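Local coordinates for protein heavy metal cation tricomponent efflux pump ZneA(CzcA-like) (Cupriavidus metallidurans, PDB 4K0J) that exports zinc ions in exchange for protons, serving as the inner-membrane RND transporter of a tripartite heavy-metal efflux pump, at residues E586-V591 and A612-P617; M582-V587 and E632-R637; Y549-S554 and R625-L630; G135-Y140 and I321-L326. All blocks are in the same frame, centred on the assembly; numbering follows the deposited sequence.

Interaction 1: residues E586-V591 and A612-P617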
loop_
_atom_site.group_PDB
_atom_site.type_symbol
_atom_site.label_atom_id
_atom_site.label_comp_id
_atom_site.label_asym_id
_atom_site.label_seq_id
_atom_site.Cartn_x
_atom_site.Cartn_y
_atom_site.Cartn_z
ATOM N N GLU C 586 33.375 -17.868 33.265
ATOM C CA GLU C 586 32.504 -18.129 32.121
ATOM C C GLU C 586 32.053 -16.881 31.369
ATOM O O GLU C 586 31.274 -16.983 30.423
ATOM C CB GLU C 586 31.273 -18.931 32.551
ATOM C CG GLU C 586 31.559 -20.068 33.516
ATOM C CD GLU C 586 31.458 -19.635 34.965
ATOM O OE1 GLU C 586 31.523 -18.418 35.225
ATOM O OE2 GLU C 586 31.306 -20.510 35.845
ATOM N N VAL C 587 32.534 -15.710 31.778
ATOM C CA VAL C 587 32.137 -14.464 31.125
ATOM C C VAL C 587 33.187 -13.919 30.159
ATOM O O VAL C 587 34.235 -13.425 30.571
ATOM C CB VAL C 587 31.756 -13.384 32.146
ATOM C CG1 VAL C 587 30.331 -13.594 32.606
ATOM C CG2 VAL C 587 32.713 -13.407 33.327
ATOM N N GLU C 588 32.882 -14.008 28.868
ATOM C CA GLU C 588 33.786 -13.561 27.814
ATOM C C GLU C 588 33.990 -12.046 27.864
ATOM O O GLU C 588 35.115 -11.565 28.009
ATOM C CB GLU C 588 33.234 -13.982 26.448
ATOM C CG GLU C 588 34.205 -13.835 25.291
ATOM C CD GLU C 588 33.689 -14.486 24.022
ATOM O OE1 GLU C 588 32.707 -15.254 24.105
ATOM O OE2 GLU C 588 34.264 -14.227 22.943
ATOM N N HIS C 589 32.895 -11.302 27.742
ATOM C CA HIS C 589 32.928 -9.845 27.848
ATOM C C HIS C 589 31.738 -9.342 28.658
ATOM O O HIS C 589 30.693 -9.988 28.716
ATOM C CB HIS C 589 32.890 -9.197 26.462
ATOM C CG HIS C 589 34.097 -9.477 25.622
ATOM N ND1 HIS C 589 35.256 -8.736 25.712
ATOM C CD2 HIS C 589 34.318 -10.406 24.663
ATOM C CE1 HIS C 589 36.142 -9.204 24.851
ATOM N NE2 HIS C 589 35.599 -10.217 24.203
ATOM N N VAL C 590 31.903 -8.185 29.287
ATOM C CA VAL C 590 30.807 -7.540 29.998
ATOM C C VAL C 590 30.736 -6.072 29.590
ATOM O O VAL C 590 31.723 -5.336 29.690
ATOM C CB VAL C 590 30.971 -7.636 31.524
ATOM C CG1 VAL C 590 29.751 -7.062 32.219
ATOM C CG2 VAL C 590 31.193 -9.077 31.942
ATOM N N VAL C 591 29.562 -5.661 29.125
ATOM C CA VAL C 591 29.350 -4.316 28.609
ATOM C C VAL C 591 28.249 -3.612 29.390
ATOM O O VAL C 591 27.166 -4.157 29.569
ATOM C CB VAL C 591 28.948 -4.352 27.120
ATOM C CG1 VAL C 591 28.342 -3.027 26.699
ATOM C CG2 VAL C 591 30.134 -4.706 26.245
ATOM N N ALA C 612 25.180 -5.869 29.064
ATOM C CA ALA C 612 25.263 -7.071 28.246
ATOM C C ALA C 612 26.354 -8.001 28.778
ATOM O O ALA C 612 27.510 -7.602 28.931
ATOM C CB ALA C 612 25.514 -6.715 26.793
ATOM N N VAL C 613 25.972 -9.240 29.066
ATOM C CA VAL C 613 26.895 -10.234 29.605
ATOM C C VAL C 613 27.100 -11.393 28.643
ATOM O O VAL C 613 26.228 -12.248 28.491
ATOM C CB VAL C 613 26.386 -10.802 30.928
ATOM C CG1 VAL C 613 27.377 -11.813 31.475
ATOM C CG2 VAL C 613 26.164 -9.680 31.923
ATOM N N THR C 614 28.260 -11.414 27.998
ATOM C CA THR C 614 28.581 -12.456 27.032
ATOM C C THR C 614 29.296 -13.602 27.734
ATOM O O THR C 614 30.063 -13.383 28.670
ATOM C CB THR C 614 29.474 -11.919 25.896
ATOM O OG1 THR C 614 30.807 -11.723 26.383
ATOM C CG2 THR C 614 28.933 -10.598 25.368
ATOM N N LEU C 615 29.047 -14.823 27.276
ATOM C CA LEU C 615 29.603 -16.002 27.927
ATOM C C LEU C 615 30.631 -16.725 27.067
ATOM O O LEU C 615 30.828 -16.396 25.896
ATOM C CB LEU C 615 28.484 -16.978 28.302
ATOM C CG LEU C 615 27.285 -16.398 29.051
ATOM C CD1 LEU C 615 26.272 -17.492 29.373
ATOM C CD2 LEU C 615 27.740 -15.679 30.312
ATOM N N HIS C 616 31.287 -17.711 27.667
ATOM C CA HIS C 616 32.136 -18.634 26.930
ATOM C C HIS C 616 31.268 -19.764 26.392
ATOM O O HIS C 616 30.166 -19.985 26.895
ATOM C CB HIS C 616 33.222 -19.203 27.844
ATOM C CG HIS C 616 34.351 -18.256 28.101
ATOM N ND1 HIS C 616 35.274 -17.922 27.134
ATOM C CD2 HIS C 616 34.708 -17.574 29.215
ATOM C CE1 HIS C 616 36.150 -17.074 27.640
ATOM N NE2 HIS C 616 35.829 -16.846 28.902
ATOM N N PRO C 617 31.748 -20.470 25.355
ATOM C CA PRO C 617 31.039 -21.665 24.893
ATOM C C PRO C 617 30.800 -22.624 26.054
ATOM O O PRO C 617 31.718 -22.862 26.841
ATOM C CB PRO C 617 32.022 -22.281 23.901
ATOM C CG PRO C 617 32.776 -21.125 23.367
ATOM C CD PRO C 617 32.908 -20.154 24.501
#

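Interaction 2: residues M582-V587 and E632-R637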
loop_
_atom_site.group_PDB
_atom_site.type_symbol
_atom_site.label_atom_id
_atom_site.label_comp_id
_atom_site.label_asym_id
_atom_site.label_seq_id
_atom_site.Cartn_x
_atom_site.Cartn_y
_atom_site.Cartn_z
ATOM N N MET C 582 32.981 -9.921 36.013
ATOM C CA MET C 582 34.147 -10.611 35.462
ATOM C C MET C 582 34.777 -11.595 36.447
ATOM O O MET C 582 35.702 -12.330 36.092
ATOM C CB MET C 582 35.204 -9.613 34.991
ATOM C CG MET C 582 34.716 -8.654 33.931
ATOM S SD MET C 582 36.055 -7.771 33.113
ATOM C CE MET C 582 36.768 -9.079 32.122
ATOM N N GLU C 583 34.274 -11.621 37.677
ATOM C CA GLU C 583 34.806 -12.522 38.694
ATOM C C GLU C 583 34.339 -13.956 38.470
ATOM O O GLU C 583 34.256 -14.746 39.409
ATOM C CB GLU C 583 34.441 -12.045 40.103
ATOM C CG GLU C 583 35.170 -10.776 40.524
ATOM C CD GLU C 583 34.803 -10.319 41.922
ATOM O OE1 GLU C 583 33.904 -10.933 42.530
ATOM O OE2 GLU C 583 35.413 -9.344 42.414
ATOM N N PHE C 584 34.043 -14.285 37.217
ATOM C CA PHE C 584 33.623 -15.626 36.850
ATOM C C PHE C 584 34.423 -16.098 35.647
ATOM O O PHE C 584 34.802 -15.295 34.796
ATOM C CB PHE C 584 32.130 -15.649 36.534
ATOM C CG PHE C 584 31.256 -15.343 37.714
ATOM C CD1 PHE C 584 31.020 -16.301 38.682
ATOM C CD2 PHE C 584 30.661 -14.099 37.852
ATOM C CE1 PHE C 584 30.213 -16.022 39.771
ATOM C CE2 PHE C 584 29.853 -13.817 38.938
ATOM C CZ PHE C 584 29.628 -14.780 39.897
ATOM N N PRO C 585 34.695 -17.406 35.576
ATOM C CA PRO C 585 35.485 -17.969 34.480
ATOM C C PRO C 585 34.686 -18.081 33.190
ATOM O O PRO C 585 35.269 -18.354 32.139
ATOM C CB PRO C 585 35.833 -19.376 34.985
ATOM C CG PRO C 585 35.534 -19.365 36.450
ATOM C CD PRO C 585 34.411 -18.405 36.616
ATOM N N GLU C 586 33.375 -17.868 33.265
ATOM C CA GLU C 586 32.504 -18.129 32.121
ATOM C C GLU C 586 32.053 -16.881 31.369
ATOM O O GLU C 586 31.274 -16.983 30.423
ATOM C CB GLU C 586 31.273 -18.931 32.551
ATOM C CG GLU C 586 31.559 -20.068 33.516
ATOM C CD GLU C 586 31.458 -19.635 34.965
ATOM O OE1 GLU C 586 31.523 -18.418 35.225
ATOM O OE2 GLU C 586 31.306 -20.510 35.845
ATOM N N VAL C 587 32.534 -15.710 31.778
ATOM C CA VAL C 587 32.137 -14.464 31.125
ATOM C C VAL C 587 33.187 -13.919 30.159
ATOM O O VAL C 587 34.235 -13.425 30.571
ATOM C CB VAL C 587 31.756 -13.384 32.146
ATOM C CG1 VAL C 587 30.331 -13.594 32.606
ATOM C CG2 VAL C 587 32.713 -13.407 33.327
ATOM N N GLU C 632 22.165 -17.564 39.317
ATOM C CA GLU C 632 21.943 -17.363 40.745
ATOM C C GLU C 632 23.226 -17.009 41.499
ATOM O O GLU C 632 23.182 -16.328 42.527
ATOM C CB GLU C 632 21.261 -18.576 41.371
ATOM C CG GLU C 632 19.819 -18.320 41.770
ATOM C CD GLU C 632 18.924 -18.012 40.586
ATOM O OE1 GLU C 632 17.869 -17.381 40.792
ATOM O OE2 GLU C 632 19.264 -18.408 39.451
ATOM N N ALA C 633 24.364 -17.467 40.991
ATOM C CA ALA C 633 25.643 -17.057 41.549
ATOM C C ALA C 633 25.827 -15.573 41.269
ATOM O O ALA C 633 26.312 -14.821 42.116
ATOM C CB ALA C 633 26.777 -17.861 40.950
ATOM N N MET C 634 25.414 -15.161 40.074
ATOM C CA MET C 634 25.463 -13.763 39.667
ATOM C C MET C 634 24.528 -12.895 40.499
ATOM O O MET C 634 24.892 -11.793 40.893
ATOM C CB MET C 634 25.096 -13.624 38.189
ATOM C CG MET C 634 26.246 -13.841 37.219
ATOM S SD MET C 634 25.746 -13.544 35.509
ATOM C CE MET C 634 27.307 -13.729 34.664
ATOM N N ALA C 635 23.321 -13.392 40.752
ATOM C CA ALA C 635 22.316 -12.651 41.508
ATOM C C ALA C 635 22.767 -12.494 42.951
ATOM O O ALA C 635 22.679 -11.408 43.531
ATOM C CB ALA C 635 20.967 -13.356 41.442
ATOM N N THR C 636 23.258 -13.586 43.525
ATOM C CA THR C 636 23.785 -13.539 44.876
ATOM C C THR C 636 24.950 -12.562 44.957
ATOM O O THR C 636 25.017 -11.749 45.881
ATOM C CB THR C 636 24.230 -14.931 45.366
ATOM O OG1 THR C 636 24.701 -15.700 44.253
ATOM C CG2 THR C 636 23.066 -15.661 46.020
ATOM N N ARG C 637 25.858 -12.634 43.988
ATOM C CA ARG C 637 27.006 -11.731 43.962
ATOM C C ARG C 637 26.539 -10.292 43.908
ATOM O O ARG C 637 27.043 -9.440 44.631
ATOM C CB ARG C 637 27.907 -12.021 42.763
ATOM C CG ARG C 637 29.012 -11.000 42.566
ATOM C CD ARG C 637 30.087 -11.094 43.634
ATOM N NE ARG C 637 30.955 -9.918 43.631
ATOM C CZ ARG C 637 30.715 -8.814 44.335
ATOM N NH1 ARG C 637 29.636 -8.733 45.103
ATOM N NH2 ARG C 637 31.550 -7.785 44.274
#

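Interaction 3: residues Y549-S554 and R625-L630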
loop_
_atom_site.group_PDB
_atom_site.type_symbol
_atom_site.label_atom_id
_atom_site.label_comp_id
_atom_site.label_asym_id
_atom_site.label_seq_id
_atom_site.Cartn_x
_atom_site.Cartn_y
_atom_site.Cartn_z
ATOM N N TYR C 549 12.924 -21.623 28.939
ATOM C CA TYR C 549 13.848 -20.492 29.018
ATOM C C TYR C 549 14.306 -19.935 27.667
ATOM O O TYR C 549 14.517 -18.726 27.536
ATOM C CB TYR C 549 15.060 -20.868 29.872
ATOM C CG TYR C 549 16.174 -19.845 29.865
ATOM C CD1 TYR C 549 16.069 -18.668 30.595
ATOM C CD2 TYR C 549 17.336 -20.065 29.136
ATOM C CE1 TYR C 549 17.088 -17.734 30.593
ATOM C CE2 TYR C 549 18.359 -19.140 29.130
ATOM C CZ TYR C 549 18.229 -17.979 29.857
ATOM O OH TYR C 549 19.256 -17.067 29.840
ATOM N N LEU C 550 14.444 -20.811 26.673
ATOM C CA LEU C 550 14.928 -20.421 25.347
ATOM C C LEU C 550 16.295 -19.745 25.424
ATOM O O LEU C 550 16.394 -18.517 25.392
ATOM C CB LEU C 550 13.921 -19.519 24.624
ATOM C CG LEU C 550 13.277 -20.094 23.358
ATOM C CD1 LEU C 550 12.111 -21.019 23.704
ATOM C CD2 LEU C 550 12.836 -18.990 22.416
ATOM N N ASP C 551 17.342 -20.559 25.518
ATOM C CA ASP C 551 18.692 -20.065 25.754
ATOM C C ASP C 551 19.304 -19.364 24.540
ATOM O O ASP C 551 19.462 -19.957 23.473
ATOM C CB ASP C 551 19.596 -21.215 26.198
ATOM C CG ASP C 551 20.784 -20.747 27.019
ATOM O OD1 ASP C 551 21.109 -19.544 26.980
ATOM O OD2 ASP C 551 21.398 -21.588 27.706
ATOM N N GLU C 552 19.642 -18.092 24.715
ATOM C CA GLU C 552 20.374 -17.354 23.699
ATOM C C GLU C 552 21.867 -17.434 24.030
ATOM O O GLU C 552 22.265 -18.121 24.972
ATOM C CB GLU C 552 19.894 -15.901 23.648
ATOM C CG GLU C 552 18.375 -15.756 23.609
ATOM C CD GLU C 552 17.909 -14.303 23.612
ATOM O OE1 GLU C 552 18.754 -13.385 23.697
ATOM O OE2 GLU C 552 16.683 -14.084 23.531
ATOM N N GLY C 553 22.696 -16.736 23.265
ATOM C CA GLY C 553 24.128 -16.791 23.488
ATOM C C GLY C 553 24.601 -16.126 24.771
ATOM O O GLY C 553 25.690 -16.424 25.264
ATOM N N SER C 554 23.781 -15.235 25.321
ATOM C CA SER C 554 24.234 -14.364 26.399
ATOM C C SER C 554 23.185 -14.109 27.475
ATOM O O SER C 554 22.191 -14.825 27.571
ATOM C CB SER C 554 24.708 -13.030 25.814
ATOM O OG SER C 554 23.781 -12.535 24.866
ATOM N N ARG C 625 29.352 -25.476 36.857
ATOM C CA ARG C 625 28.190 -24.655 37.167
ATOM C C ARG C 625 27.185 -24.668 36.023
ATOM O O ARG C 625 27.544 -24.457 34.864
ATOM C CB ARG C 625 28.618 -23.219 37.475
ATOM C CG ARG C 625 27.523 -22.366 38.098
ATOM C CD ARG C 625 28.062 -21.047 38.658
ATOM N NE ARG C 625 29.228 -21.227 39.518
ATOM C CZ ARG C 625 30.425 -20.706 39.267
ATOM N NH1 ARG C 625 30.614 -19.963 38.186
ATOM N NH2 ARG C 625 31.434 -20.924 40.099
ATOM N N ASP C 626 25.927 -24.937 36.356
ATOM C CA ASP C 626 24.844 -24.858 35.388
ATOM C C ASP C 626 24.615 -23.391 35.056
ATOM O O ASP C 626 24.935 -22.520 35.866
ATOM C CB ASP C 626 23.573 -25.476 35.973
ATOM C CG ASP C 626 22.362 -25.263 35.093
ATOM O OD1 ASP C 626 22.515 -25.279 33.855
ATOM O OD2 ASP C 626 21.257 -25.070 35.640
ATOM N N LYS C 627 24.078 -23.114 33.870
ATOM C CA LYS C 627 23.810 -21.734 33.466
ATOM C C LYS C 627 22.866 -21.018 34.431
ATOM O O LYS C 627 23.099 -19.863 34.785
ATOM C CB LYS C 627 23.253 -21.662 32.043
ATOM C CG LYS C 627 22.822 -20.257 31.655
ATOM C CD LYS C 627 22.731 -20.088 30.157
ATOM C CE LYS C 627 22.544 -18.625 29.769
ATOM N NZ LYS C 627 21.269 -18.072 30.288
ATOM N N GLN C 628 21.805 -21.704 34.847
ATOM C CA GLN C 628 20.862 -21.143 35.807
ATOM C C GLN C 628 21.565 -20.909 37.137
ATOM O O GLN C 628 21.310 -19.917 37.821
ATOM C CB GLN C 628 19.662 -22.073 35.997
ATOM C CG GLN C 628 18.840 -22.300 34.742
ATOM C CD GLN C 628 18.165 -21.038 34.247
ATOM O OE1 GLN C 628 18.032 -20.065 34.986
ATOM N NE2 GLN C 628 17.731 -21.049 32.991
ATOM N N GLN C 629 22.459 -21.832 37.485
ATOM C CA GLN C 629 23.254 -21.719 38.702
ATOM C C GLN C 629 24.280 -20.597 38.571
ATOM O O GLN C 629 24.667 -19.973 39.557
ATOM C CB GLN C 629 23.938 -23.047 39.029
ATOM C CG GLN C 629 24.767 -23.021 40.305
ATOM C CD GLN C 629 24.008 -22.447 41.489
ATOM O OE1 GLN C 629 22.836 -22.761 41.706
ATOM N NE2 GLN C 629 24.675 -21.596 42.260
ATOM N N LEU C 630 24.713 -20.341 37.345
ATOM C CA LEU C 630 25.572 -19.203 37.075
ATOM C C LEU C 630 24.780 -17.932 37.298
ATOM O O LEU C 630 25.297 -16.951 37.826
ATOM C CB LEU C 630 26.085 -19.249 35.638
ATOM C CG LEU C 630 26.954 -18.069 35.208
ATOM C CD1 LEU C 630 28.213 -17.983 36.065
ATOM C CD2 LEU C 630 27.297 -18.171 33.723
#

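Interaction 4: residues G135-Y140 and I321-L326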
loop_
_atom_site.group_PDB
_atom_site.type_symbol
_atom_site.label_atom_id
_atom_site.label_comp_id
_atom_site.label_asym_id
_atom_site.label_seq_id
_atom_site.Cartn_x
_atom_site.Cartn_y
_atom_site.Cartn_z
ATOM N N GLY C 135 15.981 -6.960 16.491
ATOM C CA GLY C 135 16.680 -6.544 15.294
ATOM C C GLY C 135 18.128 -6.171 15.542
ATOM O O GLY C 135 18.886 -5.954 14.602
ATOM N N GLU C 136 18.517 -6.107 16.811
ATOM C CA GLU C 136 19.855 -5.659 17.187
ATOM C C GLU C 136 20.882 -6.781 17.015
ATOM O O GLU C 136 21.285 -7.430 17.983
ATOM C CB GLU C 136 19.828 -5.154 18.627
ATOM C CG GLU C 136 18.804 -4.052 18.858
ATOM C CD GLU C 136 18.368 -3.945 20.303
ATOM O OE1 GLU C 136 18.278 -4.993 20.984
ATOM O OE2 GLU C 136 18.111 -2.811 20.758
ATOM N N ILE C 137 21.324 -6.987 15.778
ATOM C CA ILE C 137 21.976 -8.241 15.416
ATOM C C ILE C 137 23.497 -8.252 15.510
ATOM O O ILE C 137 24.113 -9.316 15.452
ATOM C CB ILE C 137 21.561 -8.694 14.005
ATOM C CG1 ILE C 137 21.834 -7.587 12.987
ATOM C CG2 ILE C 137 20.090 -9.085 13.978
ATOM C CD1 ILE C 137 21.463 -7.982 11.568
ATOM N N TYR C 138 24.108 -7.084 15.663
ATOM C CA TYR C 138 25.565 -7.012 15.668
ATOM C C TYR C 138 26.074 -5.872 16.540
ATOM O O TYR C 138 26.195 -4.735 16.086
ATOM C CB TYR C 138 26.077 -6.866 14.240
ATOM C CG TYR C 138 27.583 -6.877 14.091
ATOM C CD1 TYR C 138 28.296 -5.693 13.964
ATOM C CD2 TYR C 138 28.288 -8.070 14.052
ATOM C CE1 TYR C 138 29.672 -5.696 13.814
ATOM C CE2 TYR C 138 29.662 -8.085 13.898
ATOM C CZ TYR C 138 30.350 -6.894 13.781
ATOM O OH TYR C 138 31.719 -6.906 13.628
ATOM N N ARG C 139 26.366 -6.187 17.797
ATOM C CA ARG C 139 26.904 -5.205 18.735
ATOM C C ARG C 139 28.420 -5.190 18.669
ATOM O O ARG C 139 29.050 -6.242 18.604
ATOM C CB ARG C 139 26.433 -5.516 20.154
ATOM C CG ARG C 139 24.961 -5.235 20.365
ATOM C CD ARG C 139 24.487 -5.678 21.730
ATOM N NE ARG C 139 23.100 -5.287 21.954
ATOM C CZ ARG C 139 22.731 -4.129 22.491
ATOM N NH1 ARG C 139 23.655 -3.252 22.866
ATOM N NH2 ARG C 139 21.441 -3.850 22.657
ATOM N N TYR C 140 29.008 -3.998 18.666
ATOM C CA TYR C 140 30.451 -3.882 18.496
ATOM C C TYR C 140 31.002 -2.669 19.222
ATOM O O TYR C 140 30.254 -1.815 19.688
ATOM C CB TYR C 140 30.821 -3.787 17.010
ATOM C CG TYR C 140 30.525 -2.434 16.409
ATOM C CD1 TYR C 140 31.498 -1.444 16.354
ATOM C CD2 TYR C 140 29.270 -2.140 15.917
ATOM C CE1 TYR C 140 31.233 -0.203 15.818
ATOM C CE2 TYR C 140 28.994 -0.901 15.373
ATOM C CZ TYR C 140 29.978 0.064 15.329
ATOM O OH TYR C 140 29.695 1.299 14.794
ATOM N N ILE C 321 28.450 -9.056 20.483
ATOM C CA ILE C 321 27.284 -9.860 20.143
ATOM C C ILE C 321 27.151 -9.908 18.626
ATOM O O ILE C 321 27.244 -8.887 17.950
ATOM C CB ILE C 321 25.975 -9.345 20.792
ATOM C CG1 ILE C 321 26.094 -9.362 22.318
ATOM C CG2 ILE C 321 24.794 -10.210 20.368
ATOM C CD1 ILE C 321 24.802 -9.031 23.061
ATOM N N ASP C 322 26.948 -11.109 18.100
ATOM C CA ASP C 322 26.873 -11.315 16.666
ATOM C C ASP C 322 25.879 -12.436 16.381
ATOM O O ASP C 322 26.185 -13.611 16.593
ATOM C CB ASP C 322 28.258 -11.692 16.141
ATOM C CG ASP C 322 28.356 -11.619 14.638
ATOM O OD1 ASP C 322 27.399 -12.028 13.949
ATOM O OD2 ASP C 322 29.401 -11.149 14.145
ATOM N N ARG C 323 24.699 -12.067 15.891
ATOM C CA ARG C 323 23.601 -13.014 15.673
ATOM C C ARG C 323 24.030 -14.266 14.897
ATOM O O ARG C 323 23.454 -15.354 15.064
ATOM C CB ARG C 323 22.445 -12.309 14.962
ATOM C CG ARG C 323 21.264 -13.203 14.661
ATOM C CD ARG C 323 20.373 -13.390 15.863
ATOM N NE ARG C 323 19.554 -12.210 16.098
ATOM C CZ ARG C 323 19.774 -11.332 17.067
ATOM N NH1 ARG C 323 18.976 -10.279 17.199
ATOM N NH2 ARG C 323 20.788 -11.510 17.905
ATOM N N SER C 324 25.055 -14.105 14.065
ATOM C CA SER C 324 25.609 -15.215 13.305
ATOM C C SER C 324 26.038 -16.357 14.220
ATOM O O SER C 324 25.835 -17.519 13.884
ATOM C CB SER C 324 26.792 -14.752 12.455
ATOM O OG SER C 324 26.441 -13.619 11.678
ATOM N N ASN C 325 26.618 -16.024 15.373
ATOM C CA ASN C 325 27.006 -17.035 16.353
ATOM C C ASN C 325 25.815 -17.901 16.739
ATOM O O ASN C 325 25.898 -19.131 16.762
ATOM C CB ASN C 325 27.561 -16.384 17.620
ATOM C CG ASN C 325 28.667 -15.387 17.336
ATOM O OD1 ASN C 325 29.423 -15.535 16.377
ATOM N ND2 ASN C 325 28.770 -14.358 18.184
ATOM N N LEU C 326 24.705 -17.243 17.052
ATOM C CA LEU C 326 23.507 -17.938 17.480
ATOM C C LEU C 326 22.980 -18.813 16.351
ATOM O O LEU C 326 22.559 -19.946 16.585
ATOM C CB LEU C 326 22.445 -16.943 17.940
ATOM C CG LEU C 326 21.166 -17.526 18.543
ATOM C CD1 LEU C 326 21.488 -18.651 19.513
ATOM C CD2 LEU C 326 20.379 -16.429 19.247
#

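Interaction 1: residues E586-V591 and A612-P617
Val591 and Ala612 pair through two backbone hydrogen bonds. Val591 N donates to Ala612 O at 2.8 Å, and Ala612 N returns a bond to Val591 O at 2.7 Å. Thr614 N then donates to His589 O at 2.9 Å. This strand end is tightly bonded. Close packing continues on the buried apolar face of Val590 and Val613. Val587, from before the corner at Glu588, also packs there, its CG1 3.6 Å from Val613 CG1, with Met634 of helix 627-638 beside both. Val590 reaches Thr581 of helix 567-581. Val591 and Ala612 point to the other face, toward Met273 and Trp556. The two strands run antiparallel at 172° and are neighbours in the sheet of a ferredoxin-like (beta-alpha-beta-beta-alpha-beta) subdomain of the RND porter region. The pairing changes at Glu588, where the chain turns. Thr614 OG1 sits between its own backbone N and carbonyl carbon (chi1 74°). There the hydroxyl oxygen accepts from His589 N at 2.5 Å. The His589 ring is held elsewhere, its ND1 bonding to Asp274. The looser, more solvent-open side is that of Glu588 and His616. Glu588 N makes a weak bond to Thr614 O, and the Glu588 side chain is exposed. The His616 ring lays one face over Glu588 CA, with NE2 4.0 Å from it. His616 N donates to Glu586 O at 2.9 Å. Glu586 itself is buried and paired with Arg625.

Interaction 2: residues M582-V587 and E632-R637
Phe584 turns the outer carbons CE1, CE2 and CZ of its ring to helix 627-638. CG is anti to the Phe584 carbonyl carbon (chi1 -65°), and the outer part of the ring leans on Ala633 and Met634. Both come from the same side of its plane. Phe584 CE1 meets Ala633 CB at 4.1 Å. Phe584 CE2 meets Met634 CG at 4.0 Å, the two side chains crossing at a slant. Arg637 CB sits at the ring edge, near its plane, 4.3 Å from Phe584 CZ. Met634 continues past the ring as an extended chain, with CE anti to CB (chi3 175°). Its CE ends 3.7 Å from Val587 CG1. These two side chains slide past each other in opposite directions. On the outer side, Glu583 and Arg637 form a salt bridge and cross at about a right angle. Glu583 OE1 lies at the edge of the guanidinium, near its plane, and Arg637 NE donates to it weakly at 3.3 Å. The carboxylate and guanidinium planes are 28° apart. Glu583 is exposed, while Val587 and Met634 are buried, so the contact grades from charged rim to apolar interior. Phe584 to Val587 form a type I beta turn. This turn links helix 567-581 to strand 587-595 and packs on the second helix of the subdomain, a helix-to-loop contact within a ferredoxin-like fold.

Interaction 3: residues Y549-S554 and R625-L630
The carboxylate of Asp551 meets groups from two places. Its OD2 and Tyr618 OH share a weak hydrogen bond. Its OD1 faces Lys627 NZ at 3.6 Å in a long, less certain salt bridge, because NZ is modelled too close to Tyr549 OH. The contact joins the linker that follows the predicted transmembrane helix 521-536 to the start of helix 627-638 of the ferredoxin-like porter subdomain. The linker thus touches this helix just before the chain enters strand 554-560. Asp551 and Lys627 reach toward each other tip to tip. The Lys627 chain is extended as far as CE and bends only at its end, where NZ turns off (chi4 -63°). The last carbons of the lysine also pack on the acid, with Lys627 CD 3.2 Å from Asp551 OD2 and Lys627 CE 3.3 Å from Asp551 OD1. Asp551 CG lies at the edge of the Tyr549 ring, in its plane. Gln650 holds the linker from outside: its side chain bonds to Leu550 O and Glu552 N. On the helix side, Asp626 is the N-cap residue. Its OD1 accepts weakly from Lys627 N, though this aspartate is poorly ordered. Gln628 comes to the tyrosine by a different route. Its chain bends at chi2 (-65°), and its amide plane stands 88° from the ring plane. Gln628 NE2 is over one face of the Tyr549 ring, offset toward the rim, 3.7 Å from Tyr549 CG.

Interaction 4: residues G135-Y140 and I321-L326
A short antiparallel pairing and a capped helix start come together here, where Tyr138 and Arg139 meet Asp322 and Ile321. Strand 135-143 belongs to a porter subdomain of the RND fold. Strand 321-322 pairs with it and leads straight into helix 323-353, which runs on into the predicted second transmembrane segment. Arg323 N donates to Ile137 O at 2.8 Å, nearly straight (171°). Arg139 N donates to Ile321 O at 2.8 Å, and Ile321 N returns a weak bond to Arg139 O at 3.4 Å. Arg139 and Ile321 lie side by side on one face of the sheet and point the same way, with Arg139 CD 3.6 Å from Ile321 CD1. Arg139 NH1 makes weak bonds to Gln593 and Tyr320. Arg323 crosses Ile137 at about a right angle. Its chain bends at chi2 (81°) and again at chi3, and one face of its guanidinium lies over Ile137 CG2, 3.6 Å from NH1. The same NH1 bonds to Ile134 O. Tyr138 and Asp322 share the other face, near helix 292-310. Asp322 is the N-cap, and its OD1 is gripped twice by Ser324. Ser324 N donates to OD1 from the anti side at 3.1 Å, and Ser324 OG from the syn side at 2.9 Å. The carboxylate plane stands at 90° to the Tyr138 ring. Asp322 OD2 lies at the ring edge, near its plane, 3.1 Å from Tyr138 CE2.

How the interactions relate
From the N terminus, interaction 4 comes first. It closes a span of about 180 residues, tying strand 135-143 to the start of helix 323-353. The other three follow it in series. Interaction 3 opens at 549-554, after a predicted transmembrane helix. Interactions 2 and 1 then start from overlapping segments that share Glu586 and Val587. Interaction 1 closes first, at 612-617, as a strand pairing wholly within the span of interaction 3. Helix 627-638 then closes interaction 3 and, about two turns later, interaction 2, so these two cross. A salt bridge from Glu586 to Arg625 joins them. Interactions 3 and 4 touch between Ser554 and Ile321.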